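Local atomic coordinates of geranyltranstransferase (Methylococcus capsulatus, PDB entry 3TS7), a protein that probably makes farnesyl diphosphate by condensing isopentenyl diphosphate with an allylic diphosphate such as geranyl diphosphate, using magnesium. Residues K219-A224 / E274-S279; P55-A60 / A190-S195; F225-D230 / S263-K268; Q63-A68 / A281-E286; Q164-A169 / H184-G189. All coordinates share one frame; numbering follows the deposited sequence.

Interaction 1 (K219-A224 / E274-S279); sequences KCIGLA and EAALES
Cys-220 faces the 274-279 helix directly and meets two consecutive alanines there. Its sulfur lies anti to the carbonyl carbon (chi1 -63°), a setting that carries SG to within 3.7 Å of Ala-275 CB. CB of the same cysteine sits close to the backbone of the other helix, 3.8 Å from Ala-276 N and 3.9 Å from Ala-276 CB. At Ile-221 it is the methyl branch CG2 that makes the contact, resting against Ala-276 CB at 3.8 Å; the side chain also packs on Ala-294 and Ile-297 of helix 288-298. The methyl of Ala-276 therefore lies against both Cys-220 CB and Ile-221 CG2. Further along, Leu-223 turns to Ile-185 on helix 177-201. In the partner helix, Ala-275 O accepts from Ser-279 N and, from the opposite face of its carbonyl plane, from Ser-279 OG at 2.9 Å, which keeps the serine hydroxyl on its own helix. No hydrogen bond crosses the interface. With such small side chains between them, the axes approach to 8.5 Å at an angle of 161°, the close, nearly antiparallel helix packing of the all-alpha isoprenoid synthase fold.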
# COMPACT_ATOMS: atom_id res chain seq x y z
N LYS B 219 20.77 -8.89 3.32
CA LYS B 219 20.93 -9.12 1.86
C LYS B 219 21.46 -10.52 1.56
O LYS B 219 20.91 -11.24 0.71
CB LYS B 219 21.85 -8.05 1.25
CG LYS B 219 22.06 -8.23 -0.26
CD LYS B 219 22.94 -7.15 -0.83
CE LYS B 219 22.94 -7.20 -2.36
NZ LYS B 219 23.75 -6.08 -2.90
N CYS B 220 22.50 -10.92 2.30
CA CYS B 220 23.13 -12.23 2.10
C CYS B 220 22.21 -13.38 2.52
O CYS B 220 22.12 -14.37 1.80
CB CYS B 220 24.50 -12.31 2.80
SG CYS B 220 25.71 -11.16 2.16
N ILE B 221 21.49 -13.28 3.64
CA ILE B 221 20.59 -14.40 3.95
C ILE B 221 19.40 -14.51 2.97
O ILE B 221 18.95 -15.61 2.67
CB ILE B 221 20.10 -14.47 5.43
CG1 ILE B 221 19.09 -13.39 5.76
CG2 ILE B 221 21.30 -14.45 6.42
CD1 ILE B 221 18.65 -13.45 7.22
N GLY B 222 18.94 -13.36 2.47
CA GLY B 222 17.84 -13.31 1.51
C GLY B 222 18.23 -14.03 0.23
O GLY B 222 17.47 -14.85 -0.28
N LEU B 223 19.43 -13.76 -0.26
CA LEU B 223 19.88 -14.39 -1.50
C LEU B 223 20.12 -15.88 -1.30
O LEU B 223 19.66 -16.71 -2.09
CB LEU B 223 21.14 -13.71 -2.03
CG LEU B 223 20.89 -12.42 -2.81
CD1 LEU B 223 22.15 -11.60 -2.87
CD2 LEU B 223 20.32 -12.70 -4.22
N ALA B 224 20.82 -16.20 -0.21
CA ALA B 224 21.19 -17.57 0.11
C ALA B 224 19.99 -18.51 0.25
O ALA B 224 20.03 -19.62 -0.25
CB ALA B 224 22.07 -17.61 1.38
N GLU B 274 28.56 -17.48 4.39
CA GLU B 274 29.79 -16.95 4.97
C GLU B 274 29.82 -15.45 5.10
O GLU B 274 30.31 -14.93 6.09
CB GLU B 274 31.02 -17.38 4.15
CG GLU B 274 31.24 -18.88 4.12
CD GLU B 274 32.26 -19.33 3.08
OE1 GLU B 274 32.28 -20.53 2.75
OE2 GLU B 274 33.04 -18.48 2.59
N ALA B 275 29.36 -14.76 4.06
CA ALA B 275 29.36 -13.31 4.05
C ALA B 275 28.35 -12.75 5.09
O ALA B 275 28.63 -11.75 5.72
CB ALA B 275 29.04 -12.78 2.63
N ALA B 276 27.21 -13.44 5.25
CA ALA B 276 26.23 -13.13 6.30
C ALA B 276 26.86 -13.13 7.71
O ALA B 276 26.75 -12.15 8.46
CB ALA B 276 25.07 -14.12 6.23
N LEU B 277 27.56 -14.22 8.04
CA LEU B 277 28.22 -14.36 9.35
C LEU B 277 29.34 -13.36 9.55
O LEU B 277 29.52 -12.83 10.67
CB LEU B 277 28.74 -15.79 9.52
CG LEU B 277 27.68 -16.88 9.63
CD1 LEU B 277 28.33 -18.25 9.52
CD2 LEU B 277 26.86 -16.77 10.94
N GLU B 278 30.08 -13.06 8.48
CA GLU B 278 31.16 -12.08 8.56
C GLU B 278 30.67 -10.63 8.76
O GLU B 278 31.38 -9.83 9.36
CB GLU B 278 32.05 -12.14 7.33
CG GLU B 278 33.40 -11.40 7.48
CD GLU B 278 34.26 -11.87 8.69
OE1 GLU B 278 35.04 -11.04 9.20
OE2 GLU B 278 34.18 -13.04 9.13
N SER B 279 29.48 -10.32 8.24
CA SER B 279 28.79 -9.05 8.50
C SER B 279 28.59 -8.80 10.00
O SER B 279 28.54 -7.67 10.44
CB SER B 279 27.38 -9.06 7.83
OG SER B 279 27.46 -9.24 6.43

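Interaction 2 (P55-A60 / A190-S195)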
# COMPACT_ATOMS: atom_id res chain seq x y z
N PRO B 55 9.06 -10.76 10.74
CA PRO B 55 9.01 -10.37 12.15
C PRO B 55 10.14 -10.93 12.99
O PRO B 55 10.64 -10.22 13.85
CB PRO B 55 7.69 -10.99 12.62
CG PRO B 55 6.82 -10.86 11.44
CD PRO B 55 7.72 -11.20 10.28
N LEU B 56 10.52 -12.18 12.76
CA LEU B 56 11.64 -12.78 13.51
C LEU B 56 12.90 -11.98 13.26
O LEU B 56 13.61 -11.65 14.21
CB LEU B 56 11.85 -14.24 13.13
CG LEU B 56 10.83 -15.25 13.62
CD1 LEU B 56 11.08 -16.60 12.95
CD2 LEU B 56 10.84 -15.37 15.12
N LEU B 57 13.16 -11.64 12.00
CA LEU B 57 14.27 -10.75 11.67
C LEU B 57 14.16 -9.40 12.38
O LEU B 57 15.15 -8.91 12.88
CB LEU B 57 14.37 -10.53 10.17
CG LEU B 57 14.93 -11.74 9.42
CD1 LEU B 57 14.67 -11.57 7.94
CD2 LEU B 57 16.41 -11.89 9.73
N THR B 58 12.96 -8.81 12.43
CA THR B 58 12.79 -7.54 13.15
C THR B 58 13.09 -7.71 14.66
O THR B 58 13.89 -6.96 15.23
CB THR B 58 11.38 -6.94 12.93
OG1 THR B 58 11.18 -6.74 11.52
CG2 THR B 58 11.27 -5.59 13.63
N TYR B 59 12.46 -8.70 15.28
CA TYR B 59 12.65 -8.92 16.71
C TYR B 59 14.10 -9.32 17.03
O TYR B 59 14.69 -8.81 17.97
CB TYR B 59 11.67 -9.98 17.24
CG TYR B 59 10.21 -9.53 17.35
CD1 TYR B 59 9.85 -8.38 18.06
CD2 TYR B 59 9.20 -10.30 16.77
CE1 TYR B 59 8.49 -8.00 18.16
CE2 TYR B 59 7.87 -9.93 16.87
CZ TYR B 59 7.52 -8.79 17.57
OH TYR B 59 6.19 -8.47 17.64
N ALA B 60 14.68 -10.21 16.22
CA ALA B 60 16.07 -10.65 16.48
C ALA B 60 17.07 -9.54 16.30
O ALA B 60 18.01 -9.44 17.08
CB ALA B 60 16.43 -11.86 15.59
N ALA B 190 14.33 -7.00 -0.81
CA ALA B 190 14.07 -5.65 -0.31
C ALA B 190 13.25 -5.68 0.98
O ALA B 190 13.57 -4.96 1.92
CB ALA B 190 13.41 -4.77 -1.40
N LEU B 191 12.23 -6.55 1.04
CA LEU B 191 11.36 -6.59 2.23
C LEU B 191 12.06 -7.25 3.42
O LEU B 191 11.77 -6.91 4.57
CB LEU B 191 10.02 -7.29 1.94
CG LEU B 191 8.90 -7.12 2.98
CD1 LEU B 191 8.56 -5.64 3.19
CD2 LEU B 191 7.66 -7.94 2.64
N ILE B 192 12.97 -8.19 3.15
CA ILE B 192 13.76 -8.81 4.22
C ILE B 192 14.72 -7.79 4.81
O ILE B 192 14.82 -7.67 6.03
CB ILE B 192 14.51 -10.08 3.69
CG1 ILE B 192 13.53 -11.25 3.60
CG2 ILE B 192 15.69 -10.45 4.58
CD1 ILE B 192 13.98 -12.32 2.63
N ARG B 193 15.41 -7.04 3.95
CA ARG B 193 16.28 -5.97 4.41
C ARG B 193 15.50 -4.88 5.12
O ARG B 193 16.01 -4.28 6.07
CB ARG B 193 17.06 -5.36 3.25
CG ARG B 193 18.05 -6.37 2.60
CD ARG B 193 18.41 -5.96 1.22
NE ARG B 193 19.40 -4.89 1.22
CZ ARG B 193 20.05 -4.48 0.13
NH1 ARG B 193 20.94 -3.52 0.23
NH2 ARG B 193 19.80 -5.04 -1.06
N ALA B 194 14.26 -4.63 4.68
CA ALA B 194 13.42 -3.62 5.37
C ALA B 194 13.16 -4.06 6.78
O ALA B 194 13.19 -3.24 7.68
CB ALA B 194 12.07 -3.41 4.63
N SER B 195 12.90 -5.35 6.97
CA SER B 195 12.59 -5.87 8.31
C SER B 195 13.72 -5.61 9.31
O SER B 195 13.48 -5.33 10.49
CB SER B 195 12.31 -7.36 8.24
OG SER B 195 11.34 -7.60 7.26
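Ile-192 and Ser-195 meet Leu-57 and Thr-58 where two helices of the all-alpha isoprenoid synthase bundle, 53-65 and 177-201, run in roughly the same direction. Their local axes differ by 29° and come within 8.8 Å of each other. Along the 190-195 segment, Leu-191 turns its side chain to Ile-82 of helix 73-90 and matters here only through its carbonyl oxygen, the acceptor of the Ser-195 hydroxyl. Next comes Ile-192, whose two branches divide the work. CG2 touches Leu-57 CD1 at 3.7 Å, the two side chains crossing at a slant, whereas the other branch extends to Phe-225 on helix 208-237. Leu-57 in turn lies against Ile-221 and Leu-293, which makes this apolar pair part of a larger interior cluster. Arg-193 heads for helix 208-237, where it forms a salt bridge with Asp-215. The CB of Ser-195 is directed toward the neighbouring helix and lies 4.2 Å from Leu-57 CB and 3.5 Å from Thr-58 OG1. The serine hydroxyl is turned back along its own helix, anti to the carbonyl carbon (chi1 -52°), and donates to Leu-191 O at 2.8 Å, so that buried polar atom is satisfied without crossing the gap. What crosses instead involves the serine carbonyl: Ser-195 O lies 3.5 Å from Thr-58 CA in a CH...O contact. Thr-58 OG1 is 2.9 Å from Ser-195 O, and its single proton may go there or to Arg-54 O in its own helix.

Interaction 3 (F225-D230 / S263-K268); sequences FQIQDD and SGAKEK
Ile-227 reaches from helix 208-237 to Ala-265 and Lys-268 of helix 262-279, and its side chain supplies every close contact on its side. The CB bond points at the partner helix, yet the approach is made by the branches beyond it. CG2, placed anti to the backbone N by a chi1 of -64°, pushes against the backbone of the opposite helix, 3.3 Å from Ala-265 O and 4.1 Å from Ala-265 C. The same methyl meets the side chain of that residue more loosely, with Ala-265 CB at 4.4 Å. Asp-229 and Asp-230, just beyond Gln-228, open what is by sequence the second aspartate-rich (DDxxD) motif, which in relatives binds magnesium and diphosphate. In the present chain Asp-229 forms a salt bridge with Arg-300, and Asp-230 accepts from the backbone N of Tyr-256. Phe-225, two residues before Ile-227, packs its ring on Thr-188 and Ile-192 of helix 177-201, while Ile-227 points at helix 262-279. From CB of the isoleucine the other branch passes through CG1, which serves as a spacer and carries CD1 on toward the next turn of helix 262-279. There CD1 lies 4.0 Å from Lys-268 CG, so it is the aliphatic root of the lysine that it touches, the two side chains crossing at an angle. Past CG the lysine chain bends, and its ammonium end leads away from the isoleucine, with Glu-271 as a distant, weak ionic partner.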
# COMPACT_ATOMS: atom_id res chain seq x y z
N PHE B 225 18.91 -18.08 0.91
CA PHE B 225 17.80 -19.03 1.16
C PHE B 225 17.01 -19.41 -0.10
O PHE B 225 16.50 -20.54 -0.24
CB PHE B 225 16.89 -18.59 2.34
CG PHE B 225 15.65 -17.83 1.94
CD1 PHE B 225 14.46 -18.51 1.67
CD2 PHE B 225 15.64 -16.45 1.89
CE1 PHE B 225 13.28 -17.82 1.31
CE2 PHE B 225 14.47 -15.75 1.53
CZ PHE B 225 13.30 -16.43 1.25
N GLN B 226 16.92 -18.47 -1.03
CA GLN B 226 16.27 -18.77 -2.29
C GLN B 226 17.14 -19.64 -3.20
O GLN B 226 16.61 -20.48 -3.92
CB GLN B 226 15.82 -17.50 -2.97
CG GLN B 226 14.64 -16.89 -2.25
CD GLN B 226 14.14 -15.67 -2.95
OE1 GLN B 226 14.89 -14.72 -3.17
NE2 GLN B 226 12.88 -15.69 -3.32
N ILE B 227 18.46 -19.47 -3.14
CA ILE B 227 19.38 -20.40 -3.80
C ILE B 227 19.12 -21.80 -3.24
O ILE B 227 18.94 -22.75 -3.99
CB ILE B 227 20.87 -20.02 -3.63
CG1 ILE B 227 21.18 -18.68 -4.29
CG2 ILE B 227 21.78 -21.11 -4.25
CD1 ILE B 227 22.53 -18.07 -3.90
N GLN B 228 19.04 -21.90 -1.91
CA GLN B 228 18.73 -23.18 -1.26
C GLN B 228 17.34 -23.76 -1.57
O GLN B 228 17.20 -24.99 -1.69
CB GLN B 228 19.01 -23.11 0.26
CG GLN B 228 18.93 -24.46 0.99
CD GLN B 228 20.04 -25.43 0.63
OE1 GLN B 228 21.12 -25.03 0.20
NE2 GLN B 228 19.78 -26.73 0.81
N ASP B 229 16.34 -22.90 -1.72
CA ASP B 229 15.03 -23.33 -2.24
C ASP B 229 15.17 -24.04 -3.58
O ASP B 229 14.57 -25.09 -3.79
CB ASP B 229 14.07 -22.14 -2.40
CG ASP B 229 13.39 -21.74 -1.09
OD1 ASP B 229 12.77 -20.65 -1.06
OD2 ASP B 229 13.48 -22.49 -0.10
N ASP B 230 15.96 -23.46 -4.48
CA ASP B 230 16.19 -24.05 -5.80
C ASP B 230 16.92 -25.39 -5.71
O ASP B 230 16.55 -26.33 -6.41
CB ASP B 230 16.95 -23.08 -6.70
CG ASP B 230 16.09 -21.94 -7.19
OD1 ASP B 230 14.90 -21.90 -6.79
OD2 ASP B 230 16.58 -21.09 -7.95
N SER B 263 26.52 -28.08 -7.99
CA SER B 263 27.69 -27.76 -7.16
C SER B 263 27.99 -26.26 -7.14
O SER B 263 28.36 -25.71 -6.10
CB SER B 263 28.95 -28.49 -7.65
OG SER B 263 28.62 -29.44 -8.64
N GLY B 264 27.85 -25.60 -8.29
CA GLY B 264 28.00 -24.15 -8.36
C GLY B 264 26.93 -23.40 -7.54
O GLY B 264 27.23 -22.39 -6.92
N ALA B 265 25.70 -23.90 -7.57
CA ALA B 265 24.60 -23.36 -6.77
C ALA B 265 24.85 -23.57 -5.28
O ALA B 265 24.75 -22.63 -4.49
CB ALA B 265 23.28 -23.98 -7.18
N LYS B 266 25.21 -24.79 -4.91
CA LYS B 266 25.63 -25.11 -3.53
C LYS B 266 26.73 -24.23 -3.00
O LYS B 266 26.63 -23.74 -1.88
CB LYS B 266 26.04 -26.57 -3.40
CG LYS B 266 24.85 -27.49 -3.31
CD LYS B 266 25.28 -28.91 -3.11
CE LYS B 266 24.07 -29.80 -3.09
NZ LYS B 266 24.40 -31.24 -3.19
N GLU B 267 27.77 -24.01 -3.81
CA GLU B 267 28.90 -23.14 -3.43
C GLU B 267 28.50 -21.67 -3.30
O GLU B 267 29.01 -20.96 -2.43
CB GLU B 267 30.03 -23.25 -4.45
CG GLU B 267 31.30 -22.45 -4.12
CD GLU B 267 32.18 -22.20 -5.33
OE1 GLU B 267 32.55 -21.03 -5.57
OE2 GLU B 267 32.50 -23.18 -6.05
N LYS B 268 27.64 -21.21 -4.21
CA LYS B 268 27.15 -19.83 -4.14
C LYS B 268 26.35 -19.55 -2.85
O LYS B 268 26.55 -18.51 -2.23
CB LYS B 268 26.29 -19.47 -5.37
CG LYS B 268 26.14 -17.97 -5.55
CD LYS B 268 26.97 -17.43 -6.71
CE LYS B 268 28.47 -17.43 -6.44
NZ LYS B 268 29.11 -16.21 -6.99

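Interaction 4 (Q63-A68 / A281-E286); sequences QTIGVA and AGFGPE
Thr-64 and Ile-65, near the C-terminal end of helix 53-65, receive the ring of Phe-283 from the loop across from them. The methyl CG2 of Thr-64 lies over one face of the ring, 4.0 Å from Phe-283 CD2, the two side chains standing at about a right angle. Ile-65 instead runs alongside the phenylalanine, and its CG2 comes within 4.0 Å of Phe-283 CE2. Polar contact falls to the other gamma branch of the threonine: OG1 lies 3.2 Å from Glu-286 O, but its one proton can also serve Ala-60 O a turn earlier. Beside this, Glu-286 CB packs on Thr-64 O at 3.8 Å.

In the next shell, the loop partly holds itself. Gly-284 N donates to the syn side of Glu-286 OE1 (3.1 Å, 151° at the hydrogen), folding the carboxylate back over its own turn. Arg-291 takes the carbonyl oxygens of Phe-283 and Gly-284, and Leu-214 of helix 208-237 touches both Ile-65 and Phe-283. On the other segment Gly-66, at positive phi, takes the chain out of the helix. The whole is a helix C-terminus packed on the connection between helices 262-279 and 288-298, at the periphery of the all-alpha fold.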
# COMPACT_ATOMS: atom_id res chain seq x y z
N GLN B 63 16.77 -7.12 19.42
CA GLN B 63 17.42 -7.71 20.60
C GLN B 63 18.94 -7.58 20.51
O GLN B 63 19.60 -7.35 21.52
CB GLN B 63 17.00 -9.18 20.76
CG GLN B 63 17.34 -9.75 22.11
CD GLN B 63 16.98 -11.20 22.22
OE1 GLN B 63 15.80 -11.56 22.28
NE2 GLN B 63 17.99 -12.05 22.27
N THR B 64 19.46 -7.68 19.28
CA THR B 64 20.90 -7.62 19.04
C THR B 64 21.47 -6.25 19.32
O THR B 64 22.54 -6.12 19.92
CB THR B 64 21.24 -8.12 17.60
OG1 THR B 64 20.91 -9.51 17.51
CG2 THR B 64 22.71 -7.93 17.24
N ILE B 65 20.76 -5.21 18.90
CA ILE B 65 21.23 -3.84 19.08
C ILE B 65 20.62 -3.18 20.34
O ILE B 65 20.82 -1.99 20.59
CB ILE B 65 20.93 -3.00 17.81
CG1 ILE B 65 19.41 -2.96 17.57
CG2 ILE B 65 21.68 -3.57 16.59
CD1 ILE B 65 18.97 -2.17 16.34
N GLY B 66 19.85 -3.94 21.12
CA GLY B 66 19.34 -3.44 22.40
C GLY B 66 18.10 -2.55 22.35
O GLY B 66 17.96 -1.64 23.16
N VAL B 67 17.21 -2.81 21.39
CA VAL B 67 15.93 -2.11 21.32
C VAL B 67 14.91 -2.99 22.03
O VAL B 67 14.82 -4.19 21.79
CB VAL B 67 15.45 -1.86 19.85
CG1 VAL B 67 14.10 -1.13 19.82
CG2 VAL B 67 16.47 -1.06 19.06
N ALA B 68 14.12 -2.36 22.90
CA ALA B 68 13.08 -3.06 23.61
C ALA B 68 12.05 -3.55 22.61
O ALA B 68 11.78 -2.86 21.62
CB ALA B 68 12.43 -2.13 24.65
N ALA B 281 30.64 -9.51 12.43
CA ALA B 281 31.92 -9.32 13.16
C ALA B 281 31.97 -8.06 14.05
O ALA B 281 32.80 -7.96 14.96
CB ALA B 281 33.10 -9.30 12.15
N GLY B 282 31.07 -7.11 13.80
CA GLY B 282 31.00 -5.91 14.63
C GLY B 282 30.20 -6.12 15.90
O GLY B 282 30.04 -5.21 16.71
N PHE B 283 29.69 -7.33 16.09
CA PHE B 283 28.92 -7.67 17.28
C PHE B 283 29.52 -8.85 18.01
O PHE B 283 30.17 -9.70 17.41
CB PHE B 283 27.49 -7.99 16.87
CG PHE B 283 26.79 -6.87 16.16
CD1 PHE B 283 26.81 -6.79 14.76
CD2 PHE B 283 26.14 -5.88 16.88
CE1 PHE B 283 26.17 -5.72 14.10
CE2 PHE B 283 25.50 -4.82 16.23
CZ PHE B 283 25.52 -4.74 14.85
N GLY B 284 29.26 -8.92 19.32
CA GLY B 284 29.71 -10.04 20.14
C GLY B 284 28.64 -11.10 20.28
O GLY B 284 27.88 -11.34 19.33
N PRO B 285 28.56 -11.75 21.48
CA PRO B 285 27.58 -12.83 21.66
C PRO B 285 26.11 -12.39 21.61
O PRO B 285 25.24 -13.24 21.44
CB PRO B 285 27.93 -13.41 23.06
CG PRO B 285 28.58 -12.30 23.76
CD PRO B 285 29.39 -11.59 22.69
N GLU B 286 25.84 -11.08 21.73
CA GLU B 286 24.46 -10.54 21.50
C GLU B 286 23.96 -10.83 20.09
O GLU B 286 22.75 -10.78 19.83
CB GLU B 286 24.31 -9.01 21.69
CG GLU B 286 25.41 -8.19 22.35
CD GLU B 286 26.71 -8.15 21.56
OE1 GLU B 286 26.89 -7.37 20.59
OE2 GLU B 286 27.57 -8.93 21.97

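Interaction 5 (Q164-A169 / H184-G189)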
# COMPACT_ATOMS: atom_id res chain seq x y z
N GLN B 164 8.29 -8.81 -8.68
CA GLN B 164 7.28 -9.74 -9.15
C GLN B 164 7.04 -9.54 -10.66
O GLN B 164 6.92 -10.53 -11.39
CB GLN B 164 5.99 -9.66 -8.32
CG GLN B 164 4.79 -10.46 -8.86
CD GLN B 164 4.96 -11.98 -8.89
OE1 GLN B 164 6.04 -12.52 -8.66
NE2 GLN B 164 3.86 -12.68 -9.18
N ALA B 165 7.03 -8.28 -11.10
CA ALA B 165 6.95 -7.94 -12.54
C ALA B 165 8.12 -8.53 -13.34
O ALA B 165 7.91 -9.07 -14.42
CB ALA B 165 6.87 -6.44 -12.75
N ILE B 166 9.33 -8.42 -12.80
CA ILE B 166 10.52 -9.00 -13.45
C ILE B 166 10.42 -10.54 -13.52
O ILE B 166 10.72 -11.14 -14.55
CB ILE B 166 11.82 -8.51 -12.79
CG1 ILE B 166 11.96 -7.00 -13.01
CG2 ILE B 166 13.06 -9.23 -13.35
CD1 ILE B 166 13.02 -6.36 -12.16
N ASP B 167 9.95 -11.14 -12.43
CA ASP B 167 9.71 -12.58 -12.35
C ASP B 167 8.70 -13.11 -13.39
O ASP B 167 8.92 -14.17 -13.99
CB ASP B 167 9.25 -12.92 -10.93
CG ASP B 167 9.41 -14.39 -10.59
OD1 ASP B 167 9.91 -15.18 -11.42
OD2 ASP B 167 9.05 -14.76 -9.46
N LEU B 168 7.61 -12.38 -13.60
CA LEU B 168 6.63 -12.74 -14.62
C LEU B 168 7.17 -12.57 -16.05
O LEU B 168 6.93 -13.42 -16.90
CB LEU B 168 5.32 -11.94 -14.44
CG LEU B 168 4.54 -12.29 -13.17
CD1 LEU B 168 3.29 -11.43 -13.06
CD2 LEU B 168 4.19 -13.78 -13.10
N ALA B 169 7.93 -11.51 -16.28
CA ALA B 169 8.51 -11.20 -17.59
C ALA B 169 9.66 -12.13 -18.01
O ALA B 169 10.19 -12.02 -19.13
CB ALA B 169 8.96 -9.72 -17.64
N HIS B 184 15.66 -11.55 -7.60
CA HIS B 184 15.43 -12.04 -6.24
C HIS B 184 15.64 -10.98 -5.15
O HIS B 184 14.90 -10.96 -4.16
CB HIS B 184 16.29 -13.27 -5.94
CG HIS B 184 15.74 -14.54 -6.51
ND1 HIS B 184 14.49 -15.02 -6.21
CD2 HIS B 184 16.30 -15.45 -7.35
CE1 HIS B 184 14.28 -16.16 -6.84
NE2 HIS B 184 15.37 -16.45 -7.54
N ILE B 185 16.64 -10.12 -5.37
CA ILE B 185 16.96 -8.97 -4.50
C ILE B 185 15.77 -8.01 -4.43
O ILE B 185 15.40 -7.54 -3.35
CB ILE B 185 18.25 -8.26 -4.99
CG1 ILE B 185 19.49 -9.08 -4.61
CG2 ILE B 185 18.44 -6.86 -4.39
CD1 ILE B 185 20.75 -8.75 -5.46
N ARG B 186 15.12 -7.78 -5.57
CA ARG B 186 13.96 -6.90 -5.60
C ARG B 186 12.71 -7.58 -5.05
O ARG B 186 12.06 -7.02 -4.13
CB ARG B 186 13.73 -6.33 -7.01
CG ARG B 186 14.79 -5.35 -7.48
CD ARG B 186 14.77 -5.35 -9.02
NE ARG B 186 15.66 -4.36 -9.61
CZ ARG B 186 15.29 -3.13 -9.98
NH1 ARG B 186 14.03 -2.72 -9.81
NH2 ARG B 186 16.20 -2.32 -10.51
N LYS B 187 12.39 -8.77 -5.56
CA LYS B 187 11.16 -9.49 -5.22
C LYS B 187 11.05 -9.89 -3.75
O LYS B 187 9.96 -9.84 -3.17
CB LYS B 187 10.98 -10.74 -6.10
CG LYS B 187 9.81 -11.67 -5.70
CD LYS B 187 9.26 -12.49 -6.87
CE LYS B 187 8.36 -13.63 -6.38
NZ LYS B 187 6.96 -13.20 -6.12
N THR B 188 12.17 -10.31 -3.16
CA THR B 188 12.18 -10.94 -1.85
C THR B 188 13.14 -10.20 -0.93
O THR B 188 12.86 -9.98 0.26
CB THR B 188 12.60 -12.43 -1.99
OG1 THR B 188 11.69 -13.10 -2.88
CG2 THR B 188 12.59 -13.16 -0.66
N GLY B 189 14.28 -9.80 -1.49
CA GLY B 189 15.35 -9.22 -0.71
C GLY B 189 15.01 -7.89 -0.07
O GLY B 189 15.35 -7.67 1.09
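Gln-164 and Asp-167 belong to a GQxxD sequence, a recurrent motif of polyprenyl synthases, and meet Lys-187 of the KT pair that in relatives faces the allylic diphosphate. In the lysine conformer described, one of two deposited, the chain runs beside Gln-164 and bends at its end (chi4 83°), which delivers NZ to Gln-164 OE1 at 2.8 Å. The ammonium stands above the carboxamide plane, 55° out of it. Asp-167 crosses the same chain lower down: its OD2 lies 3.4 Å from Lys-187 CE but 4.2 Å from Lys-187 NZ, opposite charges near each other without a salt bridge. An alanine in place of Gln-164 would remove the carboxamide and would probably rob Lys-187 of its short acceptor, leaving the ammonium freer to swing. Nearby, Ile-166 CD1 packs on Arg-186 CD at 3.7 Å, and Met-34 of the second subunit touches both residues; Arg-186 NE is held by Asn-182. Arg-186 and Lys-187 lie in a wider, pi-type turn, where Thr-188 N and Gly-189 N donate to His-184 O. With Gln-164 also weakly bonded to Asp-96 in the first aspartate-rich region, the arrangement is consistent with the diphosphate-binding end of a prenyl synthase active site.

Interactions 1, 2 and 3 are buried helix-helix contacts, dominated by small or aliphatic side chains; no hydrogen bond crosses 1 or 3, whereas 2 also sets a threonine hydroxyl against a serine carbonyl. Interactions 1 and 3 join the same two helices, 208-237 and 262-279, about 13 Å apart between centres. Interaction 2 brings in helices 53-65 and 177-201 and touches interaction 1 through Leu-57 and Ile-221. An earlier turn of helix 177-201 takes part in interaction 5, which is more polar: a lysine bonded to an amide oxygen near the second subunit. That contact meets interaction 3 through Gln-226, which bonds weakly to Thr-188. Interaction 4 uses the end of helix 53-65 at the partly exposed periphery, where an aromatic ring and a loop carbonyl are the partners.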